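Local coordinates for protein PrgX (Enterococcus faecalis, PDB 2AWI) that acts as the receptor for the peptide sex pheromone cCF10 and as a repressor in the control of conjugation, probably by binding DNA, at residues Ile20-Tyr32 / Arg40-Leu54. The protein carries 1 engineered substitution. Numbering follows the deposited sequence.
Sequences IDLYSGIMSKSVY and RPISVEELSKFSERL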
loop_
_atom_site.group_PDB
_atom_site.type_symbol
_atom_site.label_atom_id
_atom_site.label_comp_id
_atom_site.label_asym_id
_atom_site.label_seq_id
_atom_site.Cartn_x
_atom_site.Cartn_y
_atom_site.Cartn_z
ATOM N N ILE A 20 61.168 -6.262 -20.366
ATOM C CA ILE A 20 61.868 -4.992 -20.155
ATOM C C ILE A 20 60.945 -3.915 -19.604
ATOM O O ILE A 20 61.352 -3.122 -18.749
ATOM C CB ILE A 20 62.459 -4.418 -21.476
ATOM C CG1 ILE A 20 61.850 -5.148 -22.668
ATOM C CG2 ILE A 20 63.987 -4.478 -21.461
ATOM C CD1 ILE A 20 62.163 -4.509 -23.986
ATOM N N ASP A 21 59.714 -3.870 -20.108
ATOM C CA ASP A 21 58.754 -2.861 -19.677
ATOM C C ASP A 21 58.414 -2.975 -18.205
ATOM O O ASP A 21 57.951 -2.012 -17.596
ATOM C CB ASP A 21 57.472 -2.949 -20.508
ATOM C CG ASP A 21 57.709 -2.662 -21.985
ATOM O OD1 ASP A 21 58.295 -1.604 -22.308
ATOM O OD2 ASP A 21 57.301 -3.493 -22.823
ATOM N N LEU A 22 58.653 -4.150 -17.637
ATOM C CA LEU A 22 58.371 -4.402 -16.230
ATOM C C LEU A 22 59.558 -4.204 -15.302
ATOM O O LEU A 22 59.442 -3.527 -14.283
ATOM C CB LEU A 22 57.847 -5.834 -16.040
ATOM C CG LEU A 22 56.344 -6.104 -16.155
ATOM C CD1 LEU A 22 55.641 -5.563 -14.925
ATOM C CD2 LEU A 22 55.793 -5.473 -17.428
ATOM N N TYR A 23 60.700 -4.794 -15.645
ATOM C CA TYR A 23 61.867 -4.701 -14.774
ATOM C C TYR A 23 62.812 -3.522 -14.953
ATOM O O TYR A 23 63.578 -3.217 -14.036
ATOM C CB TYR A 23 62.693 -6.000 -14.835
ATOM C CG TYR A 23 63.461 -6.216 -16.129
ATOM C CD1 TYR A 23 62.976 -7.071 -17.119
ATOM C CD2 TYR A 23 64.678 -5.559 -16.361
ATOM C CE1 TYR A 23 63.678 -7.272 -18.306
ATOM C CE2 TYR A 23 65.389 -5.752 -17.544
ATOM C CZ TYR A 23 64.886 -6.611 -18.512
ATOM O OH TYR A 23 65.595 -6.819 -19.676
ATOM N N SER A 24 62.778 -2.845 -16.099
ATOM C CA SER A 24 63.730 -1.752 -16.279
ATOM C C SER A 24 63.559 -0.693 -15.200
ATOM O O SER A 24 62.468 -0.162 -14.999
ATOM C CB SER A 24 63.627 -1.135 -17.690
ATOM O OG SER A 24 62.354 -0.524 -17.910
ATOM N N GLY A 25 64.652 -0.422 -14.491
ATOM C CA GLY A 25 64.636 0.564 -13.430
ATOM C C GLY A 25 64.276 -0.036 -12.087
ATOM O O GLY A 25 64.358 0.636 -11.059
ATOM N N ILE A 26 63.886 -1.306 -12.087
ATOM C CA ILE A 26 63.501 -1.968 -10.848
ATOM C C ILE A 26 64.401 -3.146 -10.474
ATOM O O ILE A 26 64.796 -3.286 -9.318
ATOM C CB ILE A 26 62.032 -2.448 -10.922
ATOM C CG1 ILE A 26 61.119 -1.255 -11.246
ATOM C CG2 ILE A 26 61.629 -3.090 -9.605
ATOM C CD1 ILE A 26 59.646 -1.603 -11.397
HETATM N N MSE A 27 64.715 -3.996 -11.445
HETATM C CA MSE A 27 65.580 -5.148 -11.198
HETATM C C MSE A 27 66.183 -5.653 -12.498
HETATM O O MSE A 27 65.682 -5.357 -13.577
HETATM C CB MSE A 27 64.805 -6.280 -10.509
HETATM C CG MSE A 27 63.598 -6.810 -11.278
HETATM SE SE MSE A 27 62.752 -8.322 -10.369
HETATM C CE MSE A 27 62.073 -7.370 -8.804
ATOM N N SER A 28 67.262 -6.418 -12.388
ATOM C CA SER A 28 67.948 -6.950 -13.558
ATOM C C SER A 28 67.061 -7.892 -14.350
ATOM O O SER A 28 66.097 -8.445 -13.825
ATOM C CB SER A 28 69.216 -7.698 -13.139
ATOM O OG SER A 28 68.902 -8.947 -12.547
ATOM N N LYS A 29 67.397 -8.073 -15.620
ATOM C CA LYS A 29 66.650 -8.961 -16.493
ATOM C C LYS A 29 66.676 -10.368 -15.911
ATOM O O LYS A 29 65.649 -11.041 -15.830
ATOM C CB LYS A 29 67.282 -8.970 -17.886
ATOM C CG LYS A 29 66.655 -9.957 -18.847
ATOM C CD LYS A 29 67.376 -9.965 -20.185
ATOM C CE LYS A 29 66.769 -11.003 -21.128
ATOM N NZ LYS A 29 67.448 -11.034 -22.460
ATOM N N SER A 30 67.861 -10.805 -15.503
ATOM C CA SER A 30 68.039 -12.136 -14.940
ATOM C C SER A 30 67.144 -12.397 -13.731
ATOM O O SER A 30 66.439 -13.410 -13.682
ATOM C CB SER A 30 69.506 -12.347 -14.553
ATOM O OG SER A 30 69.969 -11.299 -13.716
ATOM N N VAL A 31 67.174 -11.487 -12.759
ATOM C CA VAL A 31 66.362 -11.642 -11.556
ATOM C C VAL A 31 64.865 -11.638 -11.858
ATOM O O VAL A 31 64.107 -12.402 -11.265
ATOM C CB VAL A 31 66.657 -10.535 -10.525
ATOM C CG1 VAL A 31 65.690 -10.652 -9.347
ATOM C CG2 VAL A 31 68.093 -10.650 -10.033
ATOM N N TYR A 32 64.435 -10.786 -12.780
ATOM C CA TYR A 32 63.025 -10.729 -13.108
ATOM C C TYR A 32 62.527 -12.050 -13.665
ATOM O O TYR A 32 61.383 -12.434 -13.422
ATOM C CB TYR A 32 62.729 -9.610 -14.108
ATOM C CG TYR A 32 61.254 -9.527 -14.439
ATOM C CD1 TYR A 32 60.722 -10.207 -15.531
ATOM C CD2 TYR A 32 60.376 -8.840 -13.601
ATOM C CE1 TYR A 32 59.350 -10.210 -15.775
ATOM C CE2 TYR A 32 59.006 -8.840 -13.829
ATOM C CZ TYR A 32 58.495 -9.525 -14.914
ATOM O OH TYR A 32 57.131 -9.529 -15.122
ATOM N N ARG A 40 61.836 -16.825 -6.949
ATOM C CA ARG A 40 62.510 -15.732 -6.267
ATOM C C ARG A 40 61.448 -14.865 -5.614
ATOM O O ARG A 40 60.587 -14.306 -6.294
ATOM C CB ARG A 40 63.335 -14.897 -7.252
ATOM C CG ARG A 40 64.236 -13.863 -6.571
ATOM C CD ARG A 40 63.847 -12.434 -6.929
ATOM N NE ARG A 40 64.468 -11.456 -6.036
ATOM C CZ ARG A 40 64.217 -10.149 -6.057
ATOM N NH1 ARG A 40 64.825 -9.337 -5.203
ATOM N NH2 ARG A 40 63.359 -9.648 -6.934
ATOM N N PRO A 41 61.485 -14.753 -4.280
ATOM C CA PRO A 41 60.500 -13.938 -3.569
ATOM C C PRO A 41 60.457 -12.511 -4.108
ATOM O O PRO A 41 61.489 -11.941 -4.468
ATOM C CB PRO A 41 60.988 -13.992 -2.122
ATOM C CG PRO A 41 61.652 -15.326 -2.039
ATOM C CD PRO A 41 62.426 -15.378 -3.334
ATOM N N ILE A 42 59.259 -11.945 -4.162
ATOM C CA ILE A 42 59.078 -10.589 -4.643
ATOM C C ILE A 42 58.686 -9.712 -3.453
ATOM O O ILE A 42 57.864 -10.101 -2.625
ATOM C CB ILE A 42 57.991 -10.549 -5.746
ATOM C CG1 ILE A 42 57.731 -9.107 -6.187
ATOM C CG2 ILE A 42 56.711 -11.209 -5.245
ATOM C CD1 ILE A 42 56.769 -8.996 -7.359
ATOM N N SER A 43 59.295 -8.538 -3.351
ATOM C CA SER A 43 58.989 -7.641 -2.252
ATOM C C SER A 43 57.670 -6.919 -2.526
ATOM O O SER A 43 57.243 -6.801 -3.676
ATOM C CB SER A 43 60.109 -6.622 -2.088
ATOM O OG SER A 43 59.891 -5.518 -2.942
ATOM N N VAL A 44 57.026 -6.442 -1.467
ATOM C CA VAL A 44 55.755 -5.738 -1.602
ATOM C C VAL A 44 55.898 -4.504 -2.487
ATOM O O VAL A 44 55.044 -4.235 -3.329
ATOM C CB VAL A 44 55.199 -5.301 -0.226
ATOM C CG1 VAL A 44 53.899 -4.531 -0.406
ATOM C CG2 VAL A 44 54.957 -6.516 0.637
ATOM N N GLU A 45 56.975 -3.754 -2.295
ATOM C CA GLU A 45 57.202 -2.560 -3.094
ATOM C C GLU A 45 57.377 -2.921 -4.569
ATOM O O GLU A 45 56.823 -2.253 -5.442
ATOM C CB GLU A 45 58.437 -1.798 -2.596
ATOM C CG GLU A 45 58.764 -0.566 -3.435
ATOM C CD GLU A 45 59.894 0.270 -2.860
ATOM O OE1 GLU A 45 59.723 0.829 -1.754
ATOM O OE2 GLU A 45 60.953 0.372 -3.514
ATOM N N GLU A 46 58.146 -3.975 -4.841
ATOM C CA GLU A 46 58.375 -4.414 -6.217
ATOM C C GLU A 46 57.055 -4.771 -6.889
ATOM O O GLU A 46 56.784 -4.342 -8.010
ATOM C CB GLU A 46 59.311 -5.625 -6.245
ATOM C CG GLU A 46 60.682 -5.347 -5.659
ATOM C CD GLU A 46 61.526 -6.600 -5.498
ATOM O OE1 GLU A 46 60.965 -7.669 -5.177
ATOM O OE2 GLU A 46 62.758 -6.516 -5.670
ATOM N N LEU A 47 56.229 -5.550 -6.199
ATOM C CA LEU A 47 54.943 -5.947 -6.752
ATOM C C LEU A 47 54.080 -4.712 -6.997
ATOM O O LEU A 47 53.385 -4.618 -8.010
ATOM C CB LEU A 47 54.229 -6.917 -5.810
ATOM C CG LEU A 47 52.822 -7.371 -6.216
ATOM C CD1 LEU A 47 52.828 -7.929 -7.638
ATOM C CD2 LEU A 47 52.329 -8.417 -5.225
ATOM N N SER A 48 54.130 -3.759 -6.072
ATOM C CA SER A 48 53.355 -2.532 -6.225
ATOM C C SER A 48 53.853 -1.782 -7.472
ATOM O O SER A 48 53.066 -1.200 -8.214
ATOM C CB SER A 48 53.498 -1.658 -4.973
ATOM O OG SER A 48 52.738 -0.464 -5.093
ATOM N N LYS A 49 55.161 -1.811 -7.702
ATOM C CA LYS A 49 55.736 -1.166 -8.877
ATOM C C LYS A 49 55.323 -1.883 -10.162
ATOM O O LYS A 49 54.896 -1.244 -11.125
ATOM C CB LYS A 49 57.263 -1.122 -8.777
ATOM C CG LYS A 49 57.786 0.010 -7.913
ATOM C CD LYS A 49 59.302 -0.032 -7.800
ATOM C CE LYS A 49 59.810 1.047 -6.850
ATOM N NZ LYS A 49 61.262 0.887 -6.545
ATOM N N PHE A 50 55.434 -3.206 -10.187
ATOM C CA PHE A 50 55.044 -3.940 -11.389
ATOM C C PHE A 50 53.561 -3.717 -11.628
ATOM O O PHE A 50 53.113 -3.571 -12.769
ATOM C CB PHE A 50 55.324 -5.436 -11.230
ATOM C CG PHE A 50 56.778 -5.773 -11.045
ATOM C CD1 PHE A 50 57.766 -5.078 -11.734
ATOM C CD2 PHE A 50 57.156 -6.826 -10.230
ATOM C CE1 PHE A 50 59.104 -5.432 -11.616
ATOM C CE2 PHE A 50 58.494 -7.189 -10.105
ATOM C CZ PHE A 50 59.470 -6.490 -10.801
ATOM N N SER A 51 52.805 -3.683 -10.535
ATOM C CA SER A 51 51.367 -3.472 -10.587
ATOM C C SER A 51 51.028 -2.173 -11.304
ATOM O O SER A 51 50.130 -2.138 -12.146
ATOM C CB SER A 51 50.797 -3.443 -9.170
ATOM O OG SER A 51 49.444 -3.025 -9.183
ATOM N N GLU A 52 51.744 -1.103 -10.967
ATOM C CA GLU A 52 51.501 0.184 -11.600
ATOM C C GLU A 52 51.887 0.132 -13.076
ATOM O O GLU A 52 51.257 0.784 -13.915
ATOM C CB GLU A 52 52.295 1.291 -10.904
ATOM C CG GLU A 52 52.021 2.665 -11.500
ATOM C CD GLU A 52 52.831 3.769 -10.859
ATOM O OE1 GLU A 52 52.641 4.938 -11.259
ATOM O OE2 GLU A 52 53.652 3.474 -9.962
ATOM N N ARG A 53 52.933 -0.639 -13.378
ATOM C CA ARG A 53 53.400 -0.804 -14.752
ATOM C C ARG A 53 52.323 -1.498 -15.581
ATOM O O ARG A 53 51.994 -1.050 -16.674
ATOM C CB ARG A 53 54.676 -1.651 -14.792
ATOM C CG ARG A 53 55.929 -0.995 -14.228
ATOM C CD ARG A 53 56.304 0.237 -15.024
ATOM N NE ARG A 53 57.750 0.418 -15.090
ATOM C CZ ARG A 53 58.534 0.597 -14.035
ATOM N NH1 ARG A 53 58.011 0.623 -12.815
ATOM N NH2 ARG A 53 59.841 0.746 -14.197
ATOM N N LEU A 54 51.778 -2.594 -15.060
ATOM C CA LEU A 54 50.740 -3.342 -15.768
ATOM C C LEU A 54 49.410 -2.584 -15.836
ATOM O O LEU A 54 48.594 -2.841 -16.721
ATOM C CB LEU A 54 50.511 -4.695 -15.087
ATOM C CG LEU A 54 51.720 -5.635 -14.988
ATOM C CD1 LEU A 54 51.395 -6.784 -14.047
ATOM C CD2 LEU A 54 52.102 -6.157 -16.381
#
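Tyr23 O is gripped by two backbone donors, Ile26 N at 2.7 Å and Met27 N at 2.9 Å, and the turn closed by these bonds carries the side chains of Ile26 and Met27 toward helix 44-54, where both reach the Phe50 ring. Ile26 CD1 touches Lys49 CB, Phe50 CE1 and the Arg53 guanidinium. Tyr32 brings its CD2-CE2 edge over one face of Phe50 in a T-shaped pair, with centroids 5.3 Å apart and planes at 85°; the opposite face lies against Glu46 O, one helical turn back. At the rim, near the ring plane, sit Leu22 O and the Met27 selenium, the latter a Met-aromatic contact 5.2 Å from the ring centroid. Leu22 continues the apolar layer, its CD1 meeting Phe50 CB at 3.7 Å and then Leu54.

Helices 19-23 and 29-36, joined by this tight turn, fit the helix-turn-helix of the XRE-like family, and helix 44-54 packs against both through Phe50, which touches Leu22 of the first and Tyr32 of the second; Leu8 of helix 4-14 also touches Phe50 and Leu54.

Met27 CG stands between the backbone N and carbonyl carbon (chi1 59°), and a bend at chi3 turns CE onto the Glu46 carboxylate and the edge of the Arg40 guanidinium. Val31 CG1 lies over one face of that guanidinium. The carboxylate itself is held from two directions: Ser43 N donates to Glu46 OE1 at 2.6 Å, nearly straight at 173°, whereas the salt-bridge bond from Arg40 NH2 to Glu46 OE2 is weak at 3.4 Å. Glu46 N donates back to Ser43 OG, completing the capping box of helix 44-54, although the position of Ser43 OG makes this second bond less certain. Arg53 turns one guanidinium face toward Leu22 O near the C-terminal end of helix 19-23, while its NH2 lies 2.9 Å from Ser24 O.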